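Local coordinates for protein alanine racemase (Enterococcus faecalis, PDB 3E6E) that belongs to the alanine racemase family, two-domain enzymes that pair an N-terminal TIM barrel with a C-terminal beta-rich domain, at residues G186-K189 with A190-V194. The protein carries 1 engineered substitution. Residues are numbered along the deposited sequence; the frame is centred on the assembly and turned at random.
Sequences GRFK and AVLAV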
ATOM      1  N   GLY A 186      31.966  14.754  -9.722  1.00 25.20           N
ATOM      2  CA  GLY A 186      32.741  15.439 -10.735  1.00 25.40           C
ATOM      3  C   GLY A 186      31.862  16.271 -11.656  1.00 26.16           C
ATOM      4  O   GLY A 186      32.037  17.483 -11.751  1.00 27.13           O
ATOM      5  N   ARG A 187      30.911  15.628 -12.325  1.00 25.77           N
ATOM      6  CA  ARG A 187      30.009  16.321 -13.235  1.00 24.56           C
ATOM      7  C   ARG A 187      29.316  17.509 -12.573  1.00 24.57           C
ATOM      8  O   ARG A 187      29.035  18.512 -13.225  1.00 25.21           O
ATOM      9  CB  ARG A 187      28.940  15.363 -13.778  1.00 24.74           C
ATOM     10  CG  ARG A 187      29.447  14.247 -14.700  1.00 26.54           C
ATOM     11  CD  ARG A 187      28.281  13.385 -15.202  1.00 28.93           C
ATOM     12  NE  ARG A 187      28.720  12.251 -16.021  1.00 32.66           N
ATOM     13  CZ  ARG A 187      27.898  11.354 -16.571  1.00 32.63           C
ATOM     14  NH1 ARG A 187      26.586  11.451 -16.390  1.00 33.53           N
ATOM     15  NH2 ARG A 187      28.386  10.367 -17.313  1.00 29.02           N
ATOM     16  N   PHE A 188      29.035  17.406 -11.279  1.00 23.77           N
ATOM     17  CA  PHE A 188      28.364  18.496 -10.589  1.00 22.30           C
ATOM     18  C   PHE A 188      29.342  19.608 -10.263  1.00 24.66           C
ATOM     19  O   PHE A 188      28.936  20.734  -9.966  1.00 26.81           O
ATOM     20  CB  PHE A 188      27.699  18.013  -9.299  1.00 17.83           C
ATOM     21  CG  PHE A 188      26.802  19.042  -8.668  1.00 13.68           C
ATOM     22  CD1 PHE A 188      25.634  19.446  -9.303  1.00 12.28           C
ATOM     23  CD2 PHE A 188      27.139  19.626  -7.462  1.00 10.35           C
ATOM     24  CE1 PHE A 188      24.819  20.420  -8.740  1.00 13.01           C
ATOM     25  CE2 PHE A 188      26.334  20.596  -6.894  1.00  9.24           C
ATOM     26  CZ  PHE A 188      25.177  20.996  -7.529  1.00 11.12           C
ATOM     27  N   LYS A 189      30.632  19.291 -10.291  1.00 26.01           N
ATOM     28  CA  LYS A 189      31.636  20.309 -10.020  1.00 26.58           C
ATOM     29  C   LYS A 189      31.687  21.172 -11.274  1.00 27.73           C
ATOM     30  O   LYS A 189      31.663  22.401 -11.201  1.00 28.36           O
ATOM     31  CB  LYS A 189      33.009  19.687  -9.751  1.00 26.18           C
ATOM     32  CG  LYS A 189      33.951  20.641  -9.037  1.00 29.23           C
ATOM     33  CD  LYS A 189      35.358  20.083  -8.796  1.00 32.80           C
ATOM     34  CE  LYS A 189      35.405  18.984  -7.726  1.00 37.44           C
ATOM     35  NZ  LYS A 189      35.092  17.597  -8.223  1.00 37.78           N
ATOM     36  N   ALA A 190      31.714  20.510 -12.427  1.00 27.37           N
ATOM     37  CA  ALA A 190      31.759  21.192 -13.708  1.00 28.30           C
ATOM     38  C   ALA A 190      30.611  22.178 -13.820  1.00 29.63           C
ATOM     39  O   ALA A 190      30.809  23.353 -14.139  1.00 29.23           O
ATOM     40  CB  ALA A 190      31.679  20.178 -14.833  1.00 28.14           C
ATOM     41  N   VAL A 191      29.419  21.697 -13.535  1.00 20.00           N
ATOM     42  CA  VAL A 191      28.200  22.493 -13.622  1.00 20.00           C
ATOM     43  C   VAL A 191      28.345  23.806 -12.862  1.00 20.00           C
ATOM     44  O   VAL A 191      28.063  24.887 -13.417  1.00 29.84           O
ATOM     45  CB  VAL A 191      26.984  21.725 -13.073  1.00 20.00           C
ATOM     46  CG1 VAL A 191      25.748  22.609 -13.081  1.00 20.00           C
ATOM     47  CG2 VAL A 191      26.747  20.457 -13.879  1.00 20.00           C
ATOM     48  N   LEU A 192      28.710  23.720 -11.599  1.00 30.51           N
ATOM     49  CA  LEU A 192      28.864  24.895 -10.757  1.00 30.16           C
ATOM     50  C   LEU A 192      30.068  25.725 -11.189  1.00 30.42           C
ATOM     51  O   LEU A 192      30.175  26.905 -10.833  1.00 29.66           O
ATOM     52  CB  LEU A 192      29.029  24.481  -9.286  1.00 29.07           C
ATOM     53  CG  LEU A 192      27.887  23.686  -8.644  1.00 29.19           C
ATOM     54  CD1 LEU A 192      28.170  23.501  -7.163  1.00 28.10           C
ATOM     55  CD2 LEU A 192      26.577  24.419  -8.835  1.00 27.92           C
ATOM     56  N   ALA A 193      30.956  25.099 -11.963  1.00 29.59           N
ATOM     57  CA  ALA A 193      32.188  25.735 -12.436  1.00 29.34           C
ATOM     58  C   ALA A 193      31.999  26.837 -13.482  1.00 29.79           C
ATOM     59  O   ALA A 193      32.844  27.721 -13.640  1.00 30.43           O
ATOM     60  CB  ALA A 193      33.137  24.667 -12.980  1.00 27.97           C
ATOM     61  N   VAL A 194      30.890  26.797 -14.198  1.00 29.41           N
ATOM     62  CA  VAL A 194      30.663  27.800 -15.206  1.00 30.15           C
ATOM     63  C   VAL A 194      29.745  28.910 -14.711  1.00 31.33           C
ATOM     64  O   VAL A 194      29.530  29.902 -15.397  1.00 32.76           O
ATOM     65  CB  VAL A 194      30.093  27.162 -16.464  1.00 29.58           C
ATOM     66  CG1 VAL A 194      30.105  28.174 -17.601  1.00 32.57           C
ATOM     67  CG2 VAL A 194      30.920  25.938 -16.828  1.00 27.12           C
TER
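Phe188 meets Leu192 one helical turn on because their first torsions turn the two side chains together: Phe188 sets its CG anti to the backbone N (chi1 -170°), which swings the ring toward the following turn, while Leu192 holds its CG beside its own N (chi1 -60°), pointing it back at the aromatic. Leu192 CG consequently lies over one face of the ring, 4.2 Å from the centroid of the Phe188 ring and 23° off its normal, a CH-pi contact displaced toward the rim. The methyl Leu192 CD1 reaches Phe188 CE2 at 3.4 Å, and Leu192 CD2 comes up to Phe188 CZ, so both branches follow the far part of the ring. The backbone of the same turns carries the i to i+4 bonds of an alpha-helix. Ala190 N donates to Gly186 O at 3.1 Å, and that oxygen also accepts an i to i+3 bond from Lys189 N at 2.7 Å, giving it two donors. Val191 N reaches Arg187 O at 3.2 Å. Toward the C-terminal end the ladder slackens: Leu192 N to Phe188 O is weak at 3.4 Å, and Ala193 N to Lys189 O is weak through its bent angle. This helix, 179-193, links strands 165-167 and 201-203 in a beta-alpha-beta unit of the TIM barrel. Phe188 rests on Val133, Thr168 and Val204, and Val191 also touches Val133; the side chain of Phe188 is about 11 Å from the bound D-[3-hydroxy-2-methyl-5-phosphonooxymethyl-pyridin-4-ylmethyl]-N,O-cycloserylamide. Val191 meets Thr148 and Ala190 meets Pro145, both on helix 145-158. Arg187 departs from this packing, its NH2 forming a salt bridge with Glu263 of the second subunit.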